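Local coordinates for protein tRNA (uracil(54)-C(5))-methyltransferase (Pyrococcus abyssi, PDB 2JJQ) that catalyses the S-adenosyl-L-methionine-dependent methylation of uridine 54 in tRNA to 5-methyluridine, at residues V396-L409 and P413-V425. Residues are numbered along the deposited sequence; the frame is centred on the assembly and turned at random.
Sequences VKMLDYRIDEIVAL and PHTPHVELVAKLV
Leu424 sends its two methyls to different partners: CD1 lies 3.9 Å from Leu399 CD1, the two side chains crossing at about a right angle, and Val396 CG2 touches the same Leu424 methyl, while the Leu424 and Ile403 side chains lie side by side, pointing the same way, with Leu424 CD2 3.7 Å from Ile403 CG1. Farther along this face, Ile406, its CG1 anti to the backbone N (chi1 -173°), lies over Ala422 CB and reaches Leu420 CD2 with CD1; Ala408 CB rests against Val418 CG2. On the other face Leu409 CD1 packs 3.5 Å from Val421 CG2, and helix 275-288 covers both. Reciprocal backbone hydrogen bonds join Val407 with Val421 and Leu409 with Glu419. At the classic beta bulge Lys423 O accepts from both Asp404 N (2.7 Å) and Glu405 N (3.2 Å). The extended Lys423 lays its CD 3.4 Å from Asp404 OD2, but its NZ goes on to a salt bridge with Glu290. At the polar end Arg402 N donates to Val425 O (2.8 Å), and a water links Val425 OXT to Asp400 O. This is the C-terminal antiparallel hairpin of the class I methyltransferase sheet; strand 419-424 adjoins strand 381-386 and places Glu419, the predicted proton acceptor, beside Cys387, the predicted nucleophile.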
loop_
_atom_site.group_PDB
_atom_site.type_symbol
_atom_site.label_atom_id
_atom_site.label_comp_id
_atom_site.label_asym_id
_atom_site.label_seq_id
_atom_site.Cartn_x
_atom_site.Cartn_y
_atom_site.Cartn_z
ATOM N N VAL A 396 -15.994 -14.927 -3.325
ATOM C CA VAL A 396 -16.465 -15.280 -4.665
ATOM C C VAL A 396 -17.384 -16.533 -4.600
ATOM O O VAL A 396 -18.366 -16.618 -5.341
ATOM C CB VAL A 396 -15.319 -15.385 -5.713
ATOM C CG1 VAL A 396 -15.854 -15.926 -7.067
ATOM C CG2 VAL A 396 -14.737 -14.021 -5.967
ATOM N N LYS A 397 -17.087 -17.456 -3.691
ATOM C CA LYS A 397 -17.950 -18.638 -3.467
ATOM C C LYS A 397 -19.354 -18.253 -3.040
ATOM O O LYS A 397 -20.324 -18.916 -3.429
ATOM C CB LYS A 397 -17.354 -19.571 -2.393
ATOM C CG LYS A 397 -16.160 -20.354 -2.852
ATOM C CD LYS A 397 -15.568 -21.207 -1.705
ATOM C CE LYS A 397 -14.255 -20.622 -1.241
ATOM N NZ LYS A 397 -13.376 -21.680 -0.654
ATOM N N MET A 398 -19.459 -17.195 -2.237
ATOM C CA MET A 398 -20.755 -16.713 -1.776
ATOM C C MET A 398 -21.525 -15.978 -2.881
ATOM O O MET A 398 -22.748 -15.918 -2.851
ATOM C CB MET A 398 -20.600 -15.787 -0.580
ATOM C CG MET A 398 -19.644 -16.282 0.486
ATOM S SD MET A 398 -19.278 -15.000 1.699
ATOM C CE MET A 398 -18.500 -15.961 3.009
ATOM N N LEU A 399 -20.817 -15.386 -3.844
ATOM C CA LEU A 399 -21.512 -14.665 -4.929
ATOM C C LEU A 399 -22.063 -15.607 -5.989
ATOM O O LEU A 399 -21.378 -16.553 -6.391
ATOM C CB LEU A 399 -20.509 -13.717 -5.600
ATOM C CG LEU A 399 -20.197 -12.516 -4.695
ATOM C CD1 LEU A 399 -18.932 -11.804 -5.189
ATOM C CD2 LEU A 399 -21.398 -11.497 -4.522
ATOM N N ASP A 400 -23.234 -15.294 -6.531
ATOM C CA ASP A 400 -23.773 -16.119 -7.637
ATOM C C ASP A 400 -23.195 -15.748 -8.994
ATOM O O ASP A 400 -23.927 -15.409 -9.946
ATOM C CB ASP A 400 -25.300 -16.099 -7.616
ATOM C CG ASP A 400 -25.863 -16.668 -6.313
ATOM O OD1 ASP A 400 -25.219 -17.564 -5.704
ATOM O OD2 ASP A 400 -26.954 -16.224 -5.900
ATOM N N TYR A 401 -21.857 -15.837 -9.081
ATOM C CA TYR A 401 -21.105 -15.348 -10.220
ATOM C C TYR A 401 -19.936 -16.260 -10.415
ATOM O O TYR A 401 -19.481 -16.879 -9.466
ATOM C CB TYR A 401 -20.511 -13.944 -9.893
ATOM C CG TYR A 401 -21.517 -12.816 -9.959
ATOM C CD1 TYR A 401 -21.534 -11.946 -11.046
ATOM C CD2 TYR A 401 -22.433 -12.594 -8.917
ATOM C CE1 TYR A 401 -22.472 -10.902 -11.114
ATOM C CE2 TYR A 401 -23.362 -11.564 -8.972
ATOM C CZ TYR A 401 -23.367 -10.724 -10.083
ATOM O OH TYR A 401 -24.256 -9.689 -10.157
ATOM N N ARG A 402 -19.420 -16.312 -11.628
ATOM C CA ARG A 402 -18.177 -17.047 -11.915
ATOM C C ARG A 402 -17.050 -16.042 -12.244
ATOM O O ARG A 402 -17.346 -14.910 -12.551
ATOM C CB ARG A 402 -18.398 -18.001 -13.073
ATOM C CG ARG A 402 -18.722 -17.299 -14.365
ATOM C CD ARG A 402 -18.831 -18.271 -15.537
ATOM N NE ARG A 402 -18.244 -17.629 -16.700
ATOM C CZ ARG A 402 -18.923 -17.117 -17.713
ATOM N NH1 ARG A 402 -20.255 -17.195 -17.759
ATOM N NH2 ARG A 402 -18.246 -16.537 -18.690
ATOM N N ILE A 403 -15.786 -16.465 -12.151
ATOM C CA ILE A 403 -14.660 -15.617 -12.583
ATOM C C ILE A 403 -14.541 -15.671 -14.103
ATOM O O ILE A 403 -14.294 -16.730 -14.706
ATOM C CB ILE A 403 -13.346 -16.086 -11.896
ATOM C CG1 ILE A 403 -13.519 -15.942 -10.391
ATOM C CG2 ILE A 403 -12.150 -15.269 -12.372
ATOM C CD1 ILE A 403 -12.449 -16.654 -9.642
ATOM N N ASP A 404 -14.793 -14.542 -14.745
ATOM C CA ASP A 404 -14.753 -14.461 -16.182
ATOM C C ASP A 404 -13.309 -14.193 -16.635
ATOM O O ASP A 404 -12.792 -14.844 -17.557
ATOM C CB ASP A 404 -15.682 -13.327 -16.630
ATOM C CG ASP A 404 -15.607 -13.066 -18.112
ATOM O OD1 ASP A 404 -15.415 -14.063 -18.838
ATOM O OD2 ASP A 404 -15.797 -11.896 -18.559
ATOM N N GLU A 405 -12.654 -13.254 -15.955
ATOM C CA GLU A 405 -11.245 -12.906 -16.241
ATOM C C GLU A 405 -10.612 -12.560 -14.908
ATOM O O GLU A 405 -11.281 -12.097 -14.021
ATOM C CB GLU A 405 -11.124 -11.658 -17.083
ATOM C CG GLU A 405 -11.084 -11.834 -18.546
ATOM C CD GLU A 405 -10.943 -10.502 -19.238
ATOM O OE1 GLU A 405 -9.810 -9.964 -19.320
ATOM O OE2 GLU A 405 -11.987 -9.981 -19.671
ATOM N N ILE A 406 -9.314 -12.790 -14.785
ATOM C CA ILE A 406 -8.600 -12.417 -13.548
ATOM C C ILE A 406 -7.120 -12.240 -13.834
ATOM O O ILE A 406 -6.514 -13.022 -14.617
ATOM C CB ILE A 406 -8.813 -13.482 -12.426
ATOM C CG1 ILE A 406 -8.220 -13.027 -11.096
ATOM C CG2 ILE A 406 -8.184 -14.811 -12.808
ATOM C CD1 ILE A 406 -8.724 -13.933 -9.930
ATOM N N VAL A 407 -6.522 -11.218 -13.219
ATOM C CA VAL A 407 -5.096 -10.993 -13.324
ATOM C C VAL A 407 -4.648 -10.451 -11.976
ATOM O O VAL A 407 -5.444 -9.882 -11.264
ATOM C CB VAL A 407 -4.815 -9.946 -14.416
ATOM C CG1 VAL A 407 -3.387 -9.995 -14.818
ATOM C CG2 VAL A 407 -5.647 -10.278 -15.616
ATOM N N ALA A 408 -3.391 -10.682 -11.613
ATOM C CA ALA A 408 -2.782 -10.100 -10.422
ATOM C C ALA A 408 -1.782 -9.070 -10.888
ATOM O O ALA A 408 -1.149 -9.236 -11.933
ATOM C CB ALA A 408 -2.023 -11.154 -9.609
ATOM N N LEU A 409 -1.684 -7.987 -10.152
ATOM C CA LEU A 409 -0.704 -6.916 -10.491
ATOM C C LEU A 409 0.236 -6.873 -9.304
ATOM O O LEU A 409 -0.215 -6.893 -8.143
ATOM C CB LEU A 409 -1.359 -5.561 -10.698
ATOM C CG LEU A 409 -2.205 -5.508 -11.971
ATOM C CD1 LEU A 409 -3.556 -5.996 -11.530
ATOM C CD2 LEU A 409 -2.301 -4.046 -12.441
ATOM N N PRO A 413 6.155 -4.912 -4.889
ATOM C CA PRO A 413 7.456 -5.582 -5.061
ATOM C C PRO A 413 8.205 -5.771 -3.724
ATOM O O PRO A 413 8.132 -4.910 -2.827
ATOM C CB PRO A 413 8.241 -4.591 -5.922
ATOM C CG PRO A 413 7.173 -3.776 -6.673
ATOM C CD PRO A 413 5.992 -3.711 -5.751
ATOM N N HIS A 414 8.969 -6.878 -3.611
ATOM C CA HIS A 414 9.796 -7.157 -2.437
ATOM C C HIS A 414 9.004 -7.548 -1.197
ATOM O O HIS A 414 9.582 -7.655 -0.116
ATOM C CB HIS A 414 10.778 -6.024 -2.086
ATOM C CG HIS A 414 11.488 -5.469 -3.275
ATOM N ND1 HIS A 414 12.254 -6.255 -4.111
ATOM C CD2 HIS A 414 11.540 -4.210 -3.789
ATOM C CE1 HIS A 414 12.772 -5.513 -5.078
ATOM N NE2 HIS A 414 12.345 -4.262 -4.915
ATOM N N THR A 415 7.698 -7.741 -1.351
ATOM C CA THR A 415 6.850 -8.269 -0.288
ATOM C C THR A 415 6.111 -9.471 -0.878
ATOM O O THR A 415 6.025 -9.617 -2.117
ATOM C CB THR A 415 5.794 -7.236 0.165
ATOM O OG1 THR A 415 4.718 -7.246 -0.785
ATOM C CG2 THR A 415 6.388 -5.817 0.232
ATOM N N PRO A 416 5.516 -10.325 -0.008
ATOM C CA PRO A 416 4.723 -11.436 -0.536
ATOM C C PRO A 416 3.345 -11.063 -1.095
ATOM O O PRO A 416 2.617 -11.936 -1.556
ATOM C CB PRO A 416 4.541 -12.368 0.682
ATOM C CG PRO A 416 5.210 -11.733 1.812
ATOM C CD PRO A 416 5.597 -10.327 1.464
ATOM N N HIS A 417 2.991 -9.776 -1.055
ATOM C CA HIS A 417 1.629 -9.361 -1.350
ATOM C C HIS A 417 1.397 -9.085 -2.810
ATOM O O HIS A 417 2.296 -8.655 -3.543
ATOM C CB HIS A 417 1.281 -8.102 -0.555
ATOM C CG HIS A 417 1.574 -8.227 0.899
ATOM N ND1 HIS A 417 1.052 -9.240 1.672
ATOM C CD2 HIS A 417 2.379 -7.507 1.713
ATOM C CE1 HIS A 417 1.493 -9.113 2.909
ATOM N NE2 HIS A 417 2.285 -8.062 2.964
ATOM N N VAL A 418 0.172 -9.330 -3.244
ATOM C CA VAL A 418 -0.159 -9.038 -4.623
ATOM C C VAL A 418 -1.558 -8.404 -4.659
ATOM O O VAL A 418 -2.309 -8.574 -3.680
ATOM C CB VAL A 418 -0.070 -10.338 -5.452
ATOM C CG1 VAL A 418 -1.438 -11.038 -5.463
ATOM C CG2 VAL A 418 0.384 -10.031 -6.834
ATOM N N GLU A 419 -1.880 -7.673 -5.725
ATOM C CA GLU A 419 -3.206 -7.094 -5.957
ATOM C C GLU A 419 -3.963 -7.836 -7.058
ATOM O O GLU A 419 -3.565 -7.806 -8.210
ATOM C CB GLU A 419 -3.077 -5.650 -6.383
ATOM C CG GLU A 419 -4.410 -4.946 -6.563
ATOM C CD GLU A 419 -4.884 -4.276 -5.285
ATOM O OE1 GLU A 419 -4.459 -4.721 -4.201
ATOM O OE2 GLU A 419 -5.624 -3.268 -5.377
ATOM N N LEU A 420 -5.091 -8.437 -6.751
ATOM C CA LEU A 420 -5.817 -9.203 -7.783
ATOM C C LEU A 420 -6.890 -8.293 -8.347
ATOM O O LEU A 420 -7.434 -7.447 -7.619
ATOM C CB LEU A 420 -6.547 -10.360 -7.128
ATOM C CG LEU A 420 -5.796 -11.598 -6.762
ATOM C CD1 LEU A 420 -6.821 -12.380 -5.871
ATOM C CD2 LEU A 420 -5.565 -12.330 -8.092
ATOM N N VAL A 421 -7.262 -8.502 -9.618
ATOM C CA VAL A 421 -8.377 -7.750 -10.196
ATOM C C VAL A 421 -9.157 -8.826 -10.930
ATOM O O VAL A 421 -8.643 -9.445 -11.882
ATOM C CB VAL A 421 -7.923 -6.615 -11.181
ATOM C CG1 VAL A 421 -9.138 -5.864 -11.723
ATOM C CG2 VAL A 421 -6.912 -5.652 -10.518
ATOM N N ALA A 422 -10.391 -9.068 -10.485
ATOM C CA ALA A 422 -11.203 -10.102 -11.102
ATOM C C ALA A 422 -12.503 -9.546 -11.680
ATOM O O ALA A 422 -13.188 -8.744 -11.031
ATOM C CB ALA A 422 -11.520 -11.187 -10.079
ATOM N N LYS A 423 -12.825 -9.975 -12.899
ATOM C CA LYS A 423 -14.103 -9.674 -13.496
ATOM C C LYS A 423 -15.022 -10.910 -13.312
ATOM O O LYS A 423 -14.678 -12.018 -13.765
ATOM C CB LYS A 423 -13.908 -9.412 -14.983
ATOM C CG LYS A 423 -15.214 -9.140 -15.675
ATOM C CD LYS A 423 -14.953 -8.903 -17.121
ATOM C CE LYS A 423 -16.221 -8.405 -17.793
ATOM N NZ LYS A 423 -15.936 -7.774 -19.106
ATOM N N LEU A 424 -16.155 -10.695 -12.676
ATOM C CA LEU A 424 -17.110 -11.755 -12.301
ATOM C C LEU A 424 -18.387 -11.538 -13.092
ATOM O O LEU A 424 -18.872 -10.377 -13.176
ATOM C CB LEU A 424 -17.478 -11.641 -10.818
ATOM C CG LEU A 424 -16.296 -11.520 -9.856
ATOM C CD1 LEU A 424 -16.827 -11.420 -8.414
ATOM C CD2 LEU A 424 -15.346 -12.697 -10.105
ATOM N N VAL A 425 -18.930 -12.615 -13.677
ATOM C CA VAL A 425 -20.194 -12.497 -14.422
ATOM C C VAL A 425 -21.183 -13.626 -14.053
ATOM O O VAL A 425 -20.851 -14.650 -13.390
ATOM C CB VAL A 425 -19.978 -12.541 -15.937
ATOM C CG1 VAL A 425 -21.283 -12.365 -16.640
ATOM C CG2 VAL A 425 -18.991 -11.448 -16.409
ATOM O OXT VAL A 425 -22.370 -13.502 -14.426
HETATM O O HOH W 1 -24.278 -14.863 -12.614
#